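Local coordinates for extracellular invertase (Aspergillus kawachii, PDB 5XH8), which cleaves sucrose-type beta-fructofuranosides as a family GH32 enzyme and has high transfructosylation activity, which probably builds fructooligosaccharides such as 1-kestose, at residues 389-401 against 405-417. Residues are numbered along the deposited sequence; the frame is centred on the assembly and turned at random.
Sequences LARESGASWQVVS and SAGTVELQTLGIS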
ATOM      1  N   LEU A 389     -21.549  48.377   1.238  1.00 51.78           N
ATOM      2  CA  LEU A 389     -21.799  47.257   0.325  1.00 51.21           C
ATOM      3  C   LEU A 389     -20.509  46.786  -0.329  1.00 50.27           C
ATOM      4  O   LEU A 389     -20.233  45.584  -0.360  1.00 51.25           O
ATOM      5  CB  LEU A 389     -22.807  47.632  -0.759  1.00 48.97           C
ATOM      6  CG  LEU A 389     -24.221  48.000  -0.309  1.00 49.29           C
ATOM      7  CD1 LEU A 389     -25.014  48.452  -1.522  1.00 49.79           C
ATOM      8  CD2 LEU A 389     -24.927  46.859   0.397  1.00 49.04           C
ATOM      9  N   ALA A 390     -19.727  47.734  -0.835  1.00 45.87           N
ATOM     10  CA  ALA A 390     -18.465  47.424  -1.499  1.00 47.22           C
ATOM     11  C   ALA A 390     -17.366  46.949  -0.542  1.00 47.23           C
ATOM     12  O   ALA A 390     -16.512  46.161  -0.940  1.00 43.77           O
ATOM     13  CB  ALA A 390     -17.975  48.620  -2.296  1.00 46.64           C
ATOM     14  N   ARG A 391     -17.398  47.431   0.702  1.00 48.44           N
ATOM     15  CA  ARG A 391     -16.314  47.219   1.679  1.00 47.11           C
ATOM     16  C   ARG A 391     -16.529  46.025   2.605  1.00 44.97           C
ATOM     17  O   ARG A 391     -15.654  45.732   3.410  1.00 44.19           O
ATOM     18  CB  ARG A 391     -16.113  48.487   2.552  1.00 47.24           C
ATOM     19  CG  ARG A 391     -15.498  49.671   1.828  1.00 45.79           C
ATOM     20  CD  ARG A 391     -13.986  49.553   1.729  1.00 46.54           C
ATOM     21  NE  ARG A 391     -13.433  50.618   0.895  1.00 47.79           N
ATOM     22  CZ  ARG A 391     -12.141  50.772   0.620  1.00 50.31           C
ATOM     23  NH1 ARG A 391     -11.241  49.920   1.095  1.00 51.56           N
ATOM     24  NH2 ARG A 391     -11.739  51.779  -0.151  1.00 50.53           N
ATOM     25  N   GLU A 392     -17.667  45.340   2.512  1.00 44.34           N
ATOM     26  CA  GLU A 392     -17.950  44.222   3.406  1.00 44.89           C
ATOM     27  C   GLU A 392     -16.834  43.188   3.257  1.00 45.96           C
ATOM     28  O   GLU A 392     -16.350  42.957   2.147  1.00 44.93           O
ATOM     29  CB  GLU A 392     -19.305  43.608   3.066  1.00 48.71           C
ATOM     30  CG  GLU A 392     -19.750  42.495   3.992  1.00 48.85           C
ATOM     31  CD  GLU A 392     -21.197  42.110   3.775  1.00 52.03           C
ATOM     32  OE1 GLU A 392     -21.555  40.954   4.069  1.00 57.26           O
ATOM     33  OE2 GLU A 392     -21.992  42.950   3.303  1.00 54.11           O
ATOM     34  N   SER A 393     -16.379  42.636   4.378  1.00 44.64           N
ATOM     35  CA  SER A 393     -15.283  41.668   4.377  1.00 46.05           C
ATOM     36  C   SER A 393     -15.866  40.254   4.554  1.00 41.64           C
ATOM     37  O   SER A 393     -17.040  40.087   4.865  1.00 42.12           O
ATOM     38  CB  SER A 393     -14.309  41.994   5.498  1.00 45.93           C
ATOM     39  OG  SER A 393     -14.974  41.845   6.728  1.00 49.02           O
ATOM     40  N   GLY A 394     -15.040  39.240   4.350  1.00 41.90           N
ATOM     41  CA  GLY A 394     -15.501  37.854   4.421  1.00 40.03           C
ATOM     42  C   GLY A 394     -16.525  37.558   3.340  1.00 37.17           C
ATOM     43  O   GLY A 394     -17.475  36.817   3.576  1.00 39.49           O
ATOM     44  N   ALA A 395     -16.315  38.149   2.163  1.00 35.42           N
ATOM     45  CA  ALA A 395     -17.253  38.075   1.061  1.00 37.30           C
ATOM     46  C   ALA A 395     -16.532  37.535  -0.170  1.00 35.76           C
ATOM     47  O   ALA A 395     -15.448  36.969  -0.049  1.00 35.34           O
ATOM     48  CB  ALA A 395     -17.859  39.451   0.810  1.00 39.88           C
ATOM     49  N   SER A 396     -17.120  37.722  -1.349  1.00 36.33           N
ATOM     50  CA  SER A 396     -16.607  37.134  -2.606  1.00 35.99           C
ATOM     51  C   SER A 396     -15.888  38.093  -3.506  1.00 35.82           C
ATOM     52  O   SER A 396     -15.752  37.838  -4.710  1.00 35.92           O
ATOM     53  CB  SER A 396     -17.769  36.510  -3.377  1.00 35.25           C
ATOM     54  OG  SER A 396     -18.529  35.716  -2.488  1.00 35.63           O
ATOM     55  N   TRP A 397     -15.399  39.189  -2.930  1.00 36.46           N
ATOM     56  CA  TRP A 397     -14.679  40.197  -3.695  1.00 38.14           C
ATOM     57  C   TRP A 397     -13.724  40.947  -2.776  1.00 40.10           C
ATOM     58  O   TRP A 397     -13.830  40.850  -1.553  1.00 38.97           O
ATOM     59  CB  TRP A 397     -15.674  41.175  -4.324  1.00 37.91           C
ATOM     60  CG  TRP A 397     -16.553  41.825  -3.292  1.00 39.43           C
ATOM     61  CD1 TRP A 397     -16.289  42.988  -2.602  1.00 38.56           C
ATOM     62  CD2 TRP A 397     -17.817  41.344  -2.800  1.00 39.16           C
ATOM     63  NE1 TRP A 397     -17.313  43.258  -1.730  1.00 38.27           N
ATOM     64  CE2 TRP A 397     -18.267  42.276  -1.828  1.00 38.33           C
ATOM     65  CE3 TRP A 397     -18.636  40.246  -3.114  1.00 37.62           C
ATOM     66  CZ2 TRP A 397     -19.487  42.130  -1.143  1.00 38.02           C
ATOM     67  CZ3 TRP A 397     -19.839  40.082  -2.416  1.00 36.99           C
ATOM     68  CH2 TRP A 397     -20.255  41.029  -1.442  1.00 39.29           C
ATOM     69  N   GLN A 398     -12.803  41.695  -3.369  1.00 41.86           N
ATOM     70  CA  GLN A 398     -11.954  42.614  -2.604  1.00 44.19           C
ATOM     71  C   GLN A 398     -11.614  43.892  -3.376  1.00 43.44           C
ATOM     72  O   GLN A 398     -11.539  43.908  -4.629  1.00 41.48           O
ATOM     73  CB  GLN A 398     -10.671  41.924  -2.158  1.00 45.81           C
ATOM     74  CG  GLN A 398      -9.773  41.494  -3.300  1.00 47.79           C
ATOM     75  CD  GLN A 398      -8.701  40.520  -2.869  1.00 50.76           C
ATOM     76  OE1 GLN A 398      -8.421  40.366  -1.680  1.00 50.83           O
ATOM     77  NE2 GLN A 398      -8.083  39.860  -3.843  1.00 53.73           N
ATOM     78  N   VAL A 399     -11.378  44.948  -2.599  1.00 43.01           N
ATOM     79  CA  VAL A 399     -11.008  46.249  -3.140  1.00 42.85           C
ATOM     80  C   VAL A 399      -9.559  46.162  -3.581  1.00 39.06           C
ATOM     81  O   VAL A 399      -8.719  45.794  -2.792  1.00 42.78           O
ATOM     82  CB  VAL A 399     -11.172  47.356  -2.064  1.00 45.79           C
ATOM     83  CG1 VAL A 399     -10.603  48.689  -2.552  1.00 46.37           C
ATOM     84  CG2 VAL A 399     -12.644  47.500  -1.649  1.00 43.82           C
ATOM     85  N   VAL A 400      -9.274  46.471  -4.838  1.00 39.74           N
ATOM     86  CA  VAL A 400      -7.881  46.510  -5.343  1.00 44.15           C
ATOM     87  C   VAL A 400      -7.360  47.917  -5.727  1.00 47.49           C
ATOM     88  O   VAL A 400      -6.173  48.063  -6.046  1.00 46.68           O
ATOM     89  CB  VAL A 400      -7.662  45.567  -6.544  1.00 44.47           C
ATOM     90  CG1 VAL A 400      -8.007  44.131  -6.153  1.00 46.41           C
ATOM     91  CG2 VAL A 400      -8.438  46.020  -7.777  1.00 44.03           C
ATOM     92  N   SER A 401      -8.243  48.916  -5.753  1.00 51.42           N
ATOM     93  CA  SER A 401      -7.844  50.336  -5.834  1.00 52.26           C
ATOM     94  C   SER A 401      -9.013  51.223  -5.432  1.00 58.10           C
ATOM     95  O   SER A 401     -10.155  50.752  -5.317  1.00 56.27           O
ATOM     96  CB  SER A 401      -7.368  50.715  -7.229  1.00 50.18           C
ATOM     97  OG  SER A 401      -8.401  50.539  -8.162  1.00 51.71           O
ATOM     98  N   SER A 405     -11.374  61.102  -5.084  1.00 65.70           N
ATOM     99  CA  SER A 405     -12.042  62.192  -5.811  1.00 68.79           C
ATOM    100  C   SER A 405     -13.405  61.738  -6.289  1.00 71.65           C
ATOM    101  O   SER A 405     -14.420  62.365  -5.967  1.00 72.60           O
ATOM    102  CB  SER A 405     -11.228  62.642  -7.030  1.00 70.56           C
ATOM    103  OG  SER A 405      -9.865  62.789  -6.698  1.00 75.90           O
ATOM    104  N   ALA A 406     -13.411  60.630  -7.036  1.00 69.96           N
ATOM    105  CA  ALA A 406     -14.635  60.039  -7.582  1.00 62.17           C
ATOM    106  C   ALA A 406     -15.515  59.394  -6.514  1.00 56.71           C
ATOM    107  O   ALA A 406     -16.713  59.243  -6.729  1.00 55.34           O
ATOM    108  CB  ALA A 406     -14.288  59.023  -8.663  1.00 64.57           C
ATOM    109  N   GLY A 407     -14.928  59.025  -5.372  1.00 55.22           N
ATOM    110  CA  GLY A 407     -15.644  58.333  -4.290  1.00 56.00           C
ATOM    111  C   GLY A 407     -15.848  56.839  -4.570  1.00 56.31           C
ATOM    112  O   GLY A 407     -16.708  56.207  -3.954  1.00 50.22           O
ATOM    113  N   THR A 408     -15.036  56.281  -5.475  1.00 58.34           N
ATOM    114  CA  THR A 408     -15.227  54.929  -6.004  1.00 58.01           C
ATOM    115  C   THR A 408     -14.127  53.957  -5.569  1.00 58.65           C
ATOM    116  O   THR A 408     -13.107  54.364  -5.003  1.00 58.14           O
ATOM    117  CB  THR A 408     -15.283  54.935  -7.553  1.00 59.69           C
ATOM    118  OG1 THR A 408     -14.079  55.492  -8.093  1.00 56.81           O
ATOM    119  CG2 THR A 408     -16.473  55.733  -8.066  1.00 62.15           C
ATOM    120  N   VAL A 409     -14.363  52.672  -5.844  1.00 56.01           N
ATOM    121  CA  VAL A 409     -13.349  51.602  -5.741  1.00 55.45           C
ATOM    122  C   VAL A 409     -13.393  50.687  -6.980  1.00 53.06           C
ATOM    123  O   VAL A 409     -14.433  50.570  -7.636  1.00 52.10           O
ATOM    124  CB  VAL A 409     -13.530  50.724  -4.476  1.00 53.92           C
ATOM    125  CG1 VAL A 409     -13.180  51.505  -3.222  1.00 56.01           C
ATOM    126  CG2 VAL A 409     -14.945  50.160  -4.361  1.00 53.57           C
ATOM    127  N   GLU A 410     -12.261  50.070  -7.310  1.00 47.62           N
ATOM    128  CA  GLU A 410     -12.234  48.929  -8.224  1.00 48.09           C
ATOM    129  C   GLU A 410     -12.294  47.637  -7.397  1.00 48.57           C
ATOM    130  O   GLU A 410     -11.492  47.435  -6.469  1.00 46.38           O
ATOM    131  CB  GLU A 410     -10.977  48.927  -9.074  1.00 48.32           C
ATOM    132  CG  GLU A 410     -11.050  47.920 -10.208  1.00 50.16           C
ATOM    133  CD  GLU A 410      -9.860  47.972 -11.126  1.00 51.71           C
ATOM    134  OE1 GLU A 410      -8.739  48.201 -10.632  1.00 57.73           O
ATOM    135  OE2 GLU A 410     -10.040  47.780 -12.346  1.00 56.29           O
ATOM    136  N   LEU A 411     -13.252  46.772  -7.727  1.00 48.00           N
ATOM    137  CA  LEU A 411     -13.377  45.478  -7.066  1.00 43.81           C
ATOM    138  C   LEU A 411     -12.786  44.385  -7.928  1.00 43.47           C
ATOM    139  O   LEU A 411     -12.708  44.512  -9.163  1.00 43.27           O
ATOM    140  CB  LEU A 411     -14.831  45.155  -6.758  1.00 43.56           C
ATOM    141  CG  LEU A 411     -15.576  46.054  -5.770  1.00 43.03           C
ATOM    142  CD1 LEU A 411     -16.957  45.475  -5.509  1.00 40.69           C
ATOM    143  CD2 LEU A 411     -14.799  46.228  -4.463  1.00 43.83           C
ATOM    144  N   GLN A 412     -12.361  43.317  -7.255  1.00 42.63           N
ATOM    145  CA  GLN A 412     -11.816  42.124  -7.899  1.00 41.10           C
ATOM    146  C   GLN A 412     -12.580  40.898  -7.398  1.00 38.03           C
ATOM    147  O   GLN A 412     -12.907  40.802  -6.215  1.00 34.97           O
ATOM    148  CB  GLN A 412     -10.340  41.993  -7.552  1.00 41.33           C
ATOM    149  CG  GLN A 412      -9.566  40.982  -8.377  1.00 41.94           C
ATOM    150  CD  GLN A 412      -8.252  40.590  -7.720  1.00 39.41           C
ATOM    151  OE1 GLN A 412      -8.223  40.072  -6.607  1.00 38.36           O
ATOM    152  NE2 GLN A 412      -7.170  40.840  -8.408  1.00 39.54           N
ATOM    153  N   THR A 413     -12.852  39.965  -8.310  1.00 38.03           N
ATOM    154  CA  THR A 413     -13.538  38.717  -7.978  1.00 33.33           C
ATOM    155  C   THR A 413     -13.225  37.663  -9.040  1.00 33.44           C
ATOM    156  O   THR A 413     -12.512  37.929 -10.030  1.00 33.52           O
ATOM    157  CB  THR A 413     -15.058  38.937  -7.866  1.00 33.90           C
ATOM    158  OG1 THR A 413     -15.675  37.806  -7.251  1.00 33.90           O
ATOM    159  CG2 THR A 413     -15.693  39.156  -9.211  1.00 33.47           C
ATOM    160  N   LEU A 414     -13.760  36.462  -8.845  1.00 32.38           N
ATOM    161  CA  LEU A 414     -13.589  35.403  -9.846  1.00 30.56           C
ATOM    162  C   LEU A 414     -14.637  35.570 -10.955  1.00 29.68           C
ATOM    163  O   LEU A 414     -15.846  35.599 -10.691  1.00 30.22           O
ATOM    164  CB  LEU A 414     -13.698  34.004  -9.221  1.00 29.54           C
ATOM    165  CG  LEU A 414     -13.491  32.852 -10.217  1.00 29.41           C
ATOM    166  CD1 LEU A 414     -12.036  32.778 -10.656  1.00 29.50           C
ATOM    167  CD2 LEU A 414     -13.960  31.521  -9.646  1.00 29.89           C
ATOM    168  N   GLY A 415     -14.146  35.674 -12.178  1.00 28.00           N
ATOM    169  CA  GLY A 415     -14.985  35.689 -13.369  1.00 30.89           C
ATOM    170  C   GLY A 415     -15.348  34.265 -13.769  1.00 31.04           C
ATOM    171  O   GLY A 415     -14.461  33.404 -13.876  1.00 32.15           O
ATOM    172  N   ILE A 416     -16.653  34.032 -13.953  1.00 31.24           N
ATOM    173  CA  ILE A 416     -17.233  32.747 -14.348  1.00 29.33           C
ATOM    174  C   ILE A 416     -18.093  33.013 -15.582  1.00 28.80           C
ATOM    175  O   ILE A 416     -19.084  33.726 -15.485  1.00 29.54           O
ATOM    176  CB  ILE A 416     -18.122  32.149 -13.205  1.00 28.56           C
ATOM    177  CG1 ILE A 416     -17.343  32.057 -11.885  1.00 27.98           C
ATOM    178  CG2 ILE A 416     -18.675  30.783 -13.622  1.00 28.54           C
ATOM    179  CD1 ILE A 416     -18.168  31.738 -10.670  1.00 28.59           C
ATOM    180  N   SER A 417     -17.726  32.443 -16.729  1.00 27.74           N
ATOM    181  CA  SER A 417     -18.505  32.583 -17.946  1.00 28.22           C
ATOM    182  C   SER A 417     -18.482  31.278 -18.748  1.00 30.00           C
ATOM    183  O   SER A 417     -17.596  30.449 -18.574  1.00 30.60           O
ATOM    184  CB  SER A 417     -17.941  33.723 -18.805  1.00 27.94           C
ATOM    185  OG  SER A 417     -16.588  33.437 -19.115  1.00 29.51           O
TER
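Val400 and Ser401 both bond through their backbones to the single residue Glu410, an arrangement that fits a classic beta bulge in the hairpin formed by strands 398-403 and 408-418. Val400 N gives Glu410 O a bond of 2.9 Å, and Glu410 N turns to Ser401 O instead of Val400 O, approaching from 47° out of that carbonyl's plane. Val400 has a near-helical psi of -9°, which fits the extra residue. Below the bulge the pairing is regular: Gln398 and Gln412 exchange two backbone bonds, and Thr413 OG1 makes a short bond to Ser396 O. Strand 366-385 takes the far edge of 408-418, so the hairpin extends a sheet of the five-bladed beta-propeller of GH32 enzymes.

On the face of Val399 and Leu411, the Val399 methyls are shared out: CG1, anti to the backbone N, meets Val409 CG1 at 3.9 Å, while CG2 meets Leu411 CD2 at 3.8 Å. Leu411 CD1 lies 3.9 Å from Trp397 CD1, with the two side chains side by side. The Val400 side chain crosses that of Gln412 at roughly a right angle, its CG1 3.5 Å from Gln412 CB.

Short helix 388-391 closes over the apolar face. Arg391, in a salt bridge with Asp386, has Val399 CG2 over one face of its guanidinium, toward the rim, and Trp397 NE1 donates in its ring plane to Ala390 O at 3.1 Å.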